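Local structure of cysteine synthase 3 (Entamoeba histolytica, 6KR5) at residues L75-S86 with Y102-S113. The protein probably catalyses the pyridoxal-phosphate-dependent formation of L-cysteine from O-acetyl-L-serine and sulfide, as an O-acetylserine sulfhydrylase. Numbering follows the deposited sequence. Where two conformers were deposited one is given.
Sequences LKPGMEIIEATS and YPVNIVMPSTMS
The ring of Tyr-102 fills a hollow made by the loop 75-79. Leu-75 lies over one face, in a CH-pi contact with CG 3.9 Å from the ring centroid. CG sits anti to the backbone N of Leu-75 (chi1 -172°), which sets the leucine CD2 methyl over the ring and CD1 beyond the ring's CD2-CE2 edge. The backbone lines the ring's edge: Lys-76 O is 3.4 Å from Tyr-102 CE2, and Met-79 O lies beside CD2. The type II turn from Lys-76 to Met-79 shapes this wall, and Pro-77 packs its CD against the tyrosine hydroxyl. Next along, the Ile-81 side chain crosses that of Tyr-102 at about a right angle; its CD1 touches Tyr-102 CB, 3.7 Å away, and also meets Val-104 CG2.

Strands 80-84 and 104-109 are parallel neighbours in the four-stranded sheet. Helix 88-100 joins them in a beta-alpha-beta unit. Asn-105 takes part in the ladder and reinforces it with its side chain. Asn-105 N and Asn-105 ND2 reach Ile-81 O from opposite faces of the carbonyl plane, at 2.8 and 3.1 Å. Asn-105 ND2 also gives a nearly straight bond (172°) to the anti lone pair of Glu-80 OE1, at 2.9 Å. Carboxylate and amide are almost coplanar, and the Glu-80 CG methylene rests against Pro-103 CB and CG.

On the Asn-105 face, Ile-82 CD1 meets Val-107 CG2, and helix 135-149 packs on Ile-82. On the opposite face, Ile-106 CG2 meets Thr-85 CG2, just past strand 80-84, at 3.8 Å. In one conformer, Ser-86 OG lies near Pro-109 CD and Met-112 CG.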
ATOM      1  N   LEU B  75      12.780  18.156  19.873  1.00 26.27           N
ATOM      2  CA  LEU B  75      13.170  18.413  18.495  1.00 23.58           C
ATOM      3  C   LEU B  75      12.797  19.854  18.189  1.00 25.49           C
ATOM      4  O   LEU B  75      11.633  20.239  18.347  1.00 26.74           O
ATOM      5  CB  LEU B  75      12.461  17.438  17.547  1.00 24.24           C
ATOM      6  CG  LEU B  75      12.871  17.404  16.077  1.00 27.32           C
ATOM      7  CD1 LEU B  75      14.363  17.189  15.894  1.00 25.97           C
ATOM      8  CD2 LEU B  75      12.078  16.317  15.347  1.00 24.74           C
ATOM      9  N   LYS B  76      13.790  20.656  17.803  1.00 26.51           N
ATOM     10  CA  LYS B  76      13.639  22.079  17.551  1.00 30.94           C
ATOM     11  C   LYS B  76      14.246  22.427  16.203  1.00 26.53           C
ATOM     12  O   LYS B  76      15.151  21.733  15.732  1.00 24.60           O
ATOM     13  CB  LYS B  76      14.327  22.912  18.649  1.00 30.12           C
ATOM     14  CG  LYS B  76      13.462  23.132  19.885  1.00 36.39           C
ATOM     15  CD  LYS B  76      14.282  23.590  21.088  1.00 35.96           C
ATOM     16  CE  LYS B  76      15.350  22.573  21.465  1.00 44.43           C
ATOM     17  NZ  LYS B  76      15.607  22.567  22.938  1.00 49.02           N
ATOM     18  N   PRO B  77      13.770  23.492  15.558  1.00 30.70           N
ATOM     19  CA  PRO B  77      14.350  23.896  14.273  1.00 30.89           C
ATOM     20  C   PRO B  77      15.867  24.018  14.353  1.00 29.82           C
ATOM     21  O   PRO B  77      16.427  24.499  15.343  1.00 30.56           O
ATOM     22  CB  PRO B  77      13.682  25.245  13.997  1.00 38.05           C
ATOM     23  CG  PRO B  77      12.363  25.140  14.687  1.00 36.41           C
ATOM     24  CD  PRO B  77      12.606  24.318  15.924  1.00 33.84           C
ATOM     25  N   GLY B  78      16.530  23.543  13.302  1.00 29.59           N
ATOM     26  CA  GLY B  78      17.965  23.422  13.277  1.00 30.15           C
ATOM     27  C   GLY B  78      18.468  22.030  13.594  1.00 31.06           C
ATOM     28  O   GLY B  78      19.584  21.678  13.186  1.00 33.92           O
ATOM     29  N   MET B  79      17.672  21.230  14.296  1.00 23.83           N
ATOM     30  CA  MET B  79      18.050  19.869  14.639  1.00 23.07           C
ATOM     31  C   MET B  79      17.657  18.898  13.531  1.00 23.10           C
ATOM     32  O   MET B  79      16.830  19.195  12.666  1.00 24.50           O
ATOM     33  CB  MET B  79      17.392  19.444  15.955  1.00 21.80           C
ATOM     34  CG  MET B  79      17.909  20.202  17.160  1.00 25.83           C
ATOM     35  SD  MET B  79      17.126  19.639  18.684  1.00 26.18           S
ATOM     36  CE  MET B  79      17.764  17.983  18.839  1.00 24.64           C
ATOM     37  N   GLU B  80      18.274  17.722  13.567  1.00 21.57           N
ATOM     38  CA  GLU B  80      18.019  16.674  12.582  1.00 19.65           C
ATOM     39  C   GLU B  80      17.736  15.365  13.298  1.00 21.21           C
ATOM     40  O   GLU B  80      18.311  15.090  14.349  1.00 22.18           O
ATOM     41  CB  GLU B  80      19.210  16.513  11.629  1.00 20.81           C
ATOM     42  CG  GLU B  80      19.609  17.832  10.978  1.00 20.72           C
ATOM     43  CD  GLU B  80      20.720  17.701   9.965  1.00 24.94           C
ATOM     44  OE1 GLU B  80      21.109  16.559   9.627  1.00 26.15           O
ATOM     45  OE2 GLU B  80      21.215  18.745   9.486  1.00 22.97           O
ATOM     46  N   ILE B  81      16.845  14.567  12.724  1.00 18.86           N
ATOM     47  CA  ILE B  81      16.528  13.245  13.252  1.00 19.65           C
ATOM     48  C   ILE B  81      17.598  12.258  12.801  1.00 19.08           C
ATOM     49  O   ILE B  81      18.141  12.375  11.698  1.00 20.24           O
ATOM     50  CB  ILE B  81      15.121  12.829  12.772  1.00 21.09           C
ATOM     51  CG1 ILE B  81      14.064  13.825  13.267  1.00 21.70           C
ATOM     52  CG2 ILE B  81      14.782  11.414  13.234  1.00 22.26           C
ATOM     53  CD1 ILE B  81      12.975  14.132  12.257  1.00 27.49           C
ATOM     54  N   ILE B  82      17.924  11.275  13.646  1.00 20.08           N
ATOM     55  CA  ILE B  82      18.826  10.205  13.234  1.00 20.49           C
ATOM     56  C   ILE B  82      18.324   8.874  13.790  1.00 21.29           C
ATOM     57  O   ILE B  82      17.765   8.812  14.889  1.00 20.85           O
ATOM     58  CB  ILE B  82      20.291  10.480  13.655  1.00 20.51           C
ATOM     59  CG1 ILE B  82      21.230   9.449  13.017  1.00 22.69           C
ATOM     60  CG2 ILE B  82      20.447  10.513  15.176  1.00 22.37           C
ATOM     61  CD1 ILE B  82      22.703   9.727  13.242  1.00 26.52           C
ATOM     62  N   GLU B  83      18.515   7.813  13.011  1.00 20.56           N
ATOM     63  CA  GLU B  83      18.219   6.458  13.445  1.00 18.59           C
ATOM     64  C   GLU B  83      19.108   5.501  12.666  1.00 21.01           C
ATOM     65  O   GLU B  83      19.509   5.793  11.539  1.00 20.42           O
ATOM     66  CB  GLU B  83      16.736   6.118  13.265  1.00 19.23           C
ATOM     67  CG  GLU B  83      16.343   4.702  13.733  1.00 20.71           C
ATOM     68  CD  GLU B  83      16.577   4.491  15.221  1.00 21.17           C
ATOM     69  OE1 GLU B  83      17.747   4.298  15.630  1.00 21.10           O
ATOM     70  OE2 GLU B  83      15.581   4.493  15.971  1.00 20.75           O
ATOM     71  N   ALA B  84      19.450   4.372  13.298  1.00 21.20           N
ATOM     72  CA  ALA B  84      20.154   3.278  12.641  1.00 24.18           C
ATOM     73  C   ALA B  84      19.113   2.223  12.310  1.00 25.24           C
ATOM     74  O   ALA B  84      18.599   1.547  13.207  1.00 28.54           O
ATOM     75  CB  ALA B  84      21.259   2.709  13.533  1.00 23.79           C
ATOM     76  N   THR B  85      18.778   2.100  11.031  1.00 21.21           N
ATOM     77  CA  THR B  85      17.717   1.186  10.633  1.00 23.31           C
ATOM     78  C   THR B  85      17.837   0.909   9.148  1.00 24.91           C
ATOM     79  O   THR B  85      18.164   1.803   8.372  1.00 22.64           O
ATOM     80  CB  THR B  85      16.320   1.759  10.943  1.00 23.51           C
ATOM     81  OG1 THR B  85      15.312   0.893  10.405  1.00 27.67           O
ATOM     82  CG2 THR B  85      16.138   3.137  10.327  1.00 22.61           C
ATOM     83  N   SER B  86      17.571  -0.339   8.771  0.53 25.20           N
ATOM     84  CA  SER B  86      17.466  -0.742   7.377  0.53 24.42           C
ATOM     85  C   SER B  86      16.039  -1.130   7.007  0.53 28.30           C
ATOM     86  O   SER B  86      15.799  -1.589   5.884  0.53 28.28           O
ATOM     87  CB  SER B  86      18.428  -1.901   7.093  0.53 24.73           C
ATOM     88  OG  SER B  86      19.767  -1.563   7.442  0.53 24.45           O
ATOM     89  N   TYR B 102      11.764  18.407   8.842  1.00 22.23           N
ATOM     90  CA  TYR B 102      13.024  18.170   9.522  1.00 21.93           C
ATOM     91  C   TYR B 102      13.905  17.230   8.715  1.00 23.91           C
ATOM     92  O   TYR B 102      13.404  16.266   8.134  1.00 22.96           O
ATOM     93  CB  TYR B 102      12.804  17.551  10.905  1.00 22.13           C
ATOM     94  CG  TYR B 102      12.416  18.555  11.947  1.00 23.71           C
ATOM     95  CD1 TYR B 102      11.092  18.950  12.089  1.00 24.22           C
ATOM     96  CD2 TYR B 102      13.377  19.131  12.781  1.00 22.97           C
ATOM     97  CE1 TYR B 102      10.732  19.872  13.037  1.00 26.11           C
ATOM     98  CE2 TYR B 102      13.021  20.056  13.727  1.00 27.03           C
ATOM     99  CZ  TYR B 102      11.700  20.422  13.847  1.00 24.85           C
ATOM    100  OH  TYR B 102      11.341  21.346  14.796  1.00 30.79           O
ATOM    101  N   PRO B 103      15.211  17.466   8.668  1.00 19.87           N
ATOM    102  CA  PRO B 103      16.096  16.494   8.015  1.00 20.98           C
ATOM    103  C   PRO B 103      16.088  15.178   8.777  1.00 20.33           C
ATOM    104  O   PRO B 103      15.983  15.153  10.009  1.00 20.94           O
ATOM    105  CB  PRO B 103      17.474  17.168   8.067  1.00 22.83           C
ATOM    106  CG  PRO B 103      17.177  18.635   8.242  1.00 22.64           C
ATOM    107  CD  PRO B 103      15.928  18.684   9.088  1.00 20.61           C
ATOM    108  N   VAL B 104      16.185  14.078   8.034  1.00 19.21           N
ATOM    109  CA  VAL B 104      16.246  12.736   8.605  1.00 18.34           C
ATOM    110  C   VAL B 104      17.520  12.058   8.110  1.00 19.45           C
ATOM    111  O   VAL B 104      17.742  11.938   6.895  1.00 22.46           O
ATOM    112  CB  VAL B 104      15.004  11.903   8.243  1.00 17.78           C
ATOM    113  CG1 VAL B 104      15.120  10.496   8.814  1.00 20.45           C
ATOM    114  CG2 VAL B 104      13.734  12.585   8.748  1.00 19.37           C
ATOM    115  N   ASN B 105      18.360  11.619   9.047  1.00 19.41           N
ATOM    116  CA  ASN B 105      19.566  10.859   8.753  1.00 19.64           C
ATOM    117  C   ASN B 105      19.338   9.396   9.116  1.00 19.35           C
ATOM    118  O   ASN B 105      18.983   9.093  10.253  1.00 21.21           O
ATOM    119  CB  ASN B 105      20.759  11.408   9.540  1.00 19.81           C
ATOM    120  CG  ASN B 105      21.014  12.872   9.260  1.00 21.51           C
ATOM    121  OD1 ASN B 105      21.659  13.222   8.272  1.00 23.94           O
ATOM    122  ND2 ASN B 105      20.500  13.741  10.129  1.00 23.25           N
ATOM    123  N   ILE B 106      19.536   8.494   8.155  1.00 18.87           N
ATOM    124  CA  ILE B 106      19.378   7.061   8.389  1.00 17.72           C
ATOM    125  C   ILE B 106      20.714   6.377   8.151  1.00 18.44           C
ATOM    126  O   ILE B 106      21.306   6.523   7.074  1.00 20.61           O
ATOM    127  CB  ILE B 106      18.305   6.444   7.470  1.00 18.71           C
ATOM    128  CG1 ILE B 106      16.958   7.158   7.636  1.00 19.95           C
ATOM    129  CG2 ILE B 106      18.221   4.925   7.695  1.00 20.42           C
ATOM    130  CD1 ILE B 106      16.323   7.042   8.986  1.00 17.66           C
ATOM    131  N   VAL B 107      21.178   5.620   9.147  1.00 20.48           N
ATOM    132  CA  VAL B 107      22.444   4.899   9.074  1.00 21.52           C
ATOM    133  C   VAL B 107      22.152   3.434   8.783  1.00 20.46           C
ATOM    134  O   VAL B 107      21.363   2.806   9.497  1.00 21.97           O
ATOM    135  CB  VAL B 107      23.239   5.039  10.382  1.00 22.33           C
ATOM    136  CG1 VAL B 107      24.631   4.475  10.199  1.00 24.18           C
ATOM    137  CG2 VAL B 107      23.274   6.501  10.819  1.00 26.22           C
ATOM    138  N   MET B 108      22.792   2.886   7.756  0.66 24.06           N
ATOM    139  CA  MET B 108      22.577   1.499   7.357  0.66 24.08           C
ATOM    140  C   MET B 108      23.787   1.041   6.547  0.66 22.99           C
ATOM    141  O   MET B 108      24.495   1.868   5.969  0.66 24.10           O
ATOM    142  CB  MET B 108      21.295   1.362   6.522  0.66 24.44           C
ATOM    143  CG  MET B 108      21.279   2.312   5.342  0.66 20.49           C
ATOM    144  SD  MET B 108      19.649   2.458   4.606  0.66 26.80           S
ATOM    145  CE  MET B 108      19.231   0.722   4.451  0.66 24.57           C
ATOM    146  N   PRO B 109      24.034  -0.273   6.488  1.00 23.88           N
ATOM    147  CA  PRO B 109      25.117  -0.754   5.610  1.00 27.87           C
ATOM    148  C   PRO B 109      24.761  -0.532   4.147  1.00 25.43           C
ATOM    149  O   PRO B 109      23.597  -0.630   3.751  1.00 25.90           O
ATOM    150  CB  PRO B 109      25.203  -2.251   5.947  1.00 28.83           C
ATOM    151  CG  PRO B 109      24.470  -2.409   7.242  1.00 23.84           C
ATOM    152  CD  PRO B 109      23.395  -1.365   7.223  1.00 23.21           C
ATOM    153  N   SER B 110      25.787  -0.227   3.338  1.00 32.20           N
ATOM    154  CA  SER B 110      25.554   0.248   1.975  1.00 30.17           C
ATOM    155  C   SER B 110      24.791  -0.767   1.129  1.00 32.07           C
ATOM    156  O   SER B 110      24.069  -0.384   0.200  1.00 32.95           O
ATOM    157  CB  SER B 110      26.884   0.590   1.301  1.00 30.44           C
ATOM    158  OG  SER B 110      27.561  -0.587   0.877  1.00 33.90           O
ATOM    159  N   THR B 111      24.923  -2.052   1.436  1.00 33.75           N
ATOM    160  CA  THR B 111      24.331  -3.113   0.635  1.00 31.87           C
ATOM    161  C   THR B 111      22.991  -3.596   1.171  1.00 33.52           C
ATOM    162  O   THR B 111      22.405  -4.514   0.591  1.00 31.09           O
ATOM    163  CB  THR B 111      25.308  -4.287   0.540  1.00 40.47           C
ATOM    164  OG1 THR B 111      25.759  -4.639   1.855  1.00 34.09           O
ATOM    165  CG2 THR B 111      26.508  -3.895  -0.305  1.00 34.51           C
ATOM    166  N   MET B 112      22.480  -2.989   2.237  1.00 26.77           N
ATOM    167  CA  MET B 112      21.273  -3.472   2.898  1.00 32.87           C
ATOM    168  C   MET B 112      20.035  -2.759   2.374  1.00 30.48           C
ATOM    169  O   MET B 112      20.034  -1.533   2.231  1.00 32.06           O
ATOM    170  CB  MET B 112      21.367  -3.274   4.415  1.00 35.73           C
ATOM    171  CG  MET B 112      20.428  -4.169   5.208  1.00 43.17           C
ATOM    172  SD  MET B 112      20.870  -5.916   5.113  1.00 61.97           S
ATOM    173  CE  MET B 112      19.609  -6.664   6.146  1.00 56.22           C
ATOM    174  N   SER B 113      18.972  -3.543   2.155  0.58 27.77           N
ATOM    175  CA  SER B 113      17.673  -3.123   1.625  0.58 30.61           C
ATOM    176  C   SER B 113      17.770  -1.932   0.684  0.58 25.78           C
ATOM    177  O   SER B 113      17.330  -0.823   1.013  0.58 28.64           O
ATOM    178  CB  SER B 113      16.699  -2.806   2.758  0.58 33.87           C
ATOM    179  OG  SER B 113      15.368  -2.829   2.269  0.58 33.19           O
TER
HETATM  180  O   HOH W   1      21.466  16.105   6.933  1.00 39.17           O
HETATM  181  O   HOH W   2      20.940  -0.011   9.816  1.00 30.82           O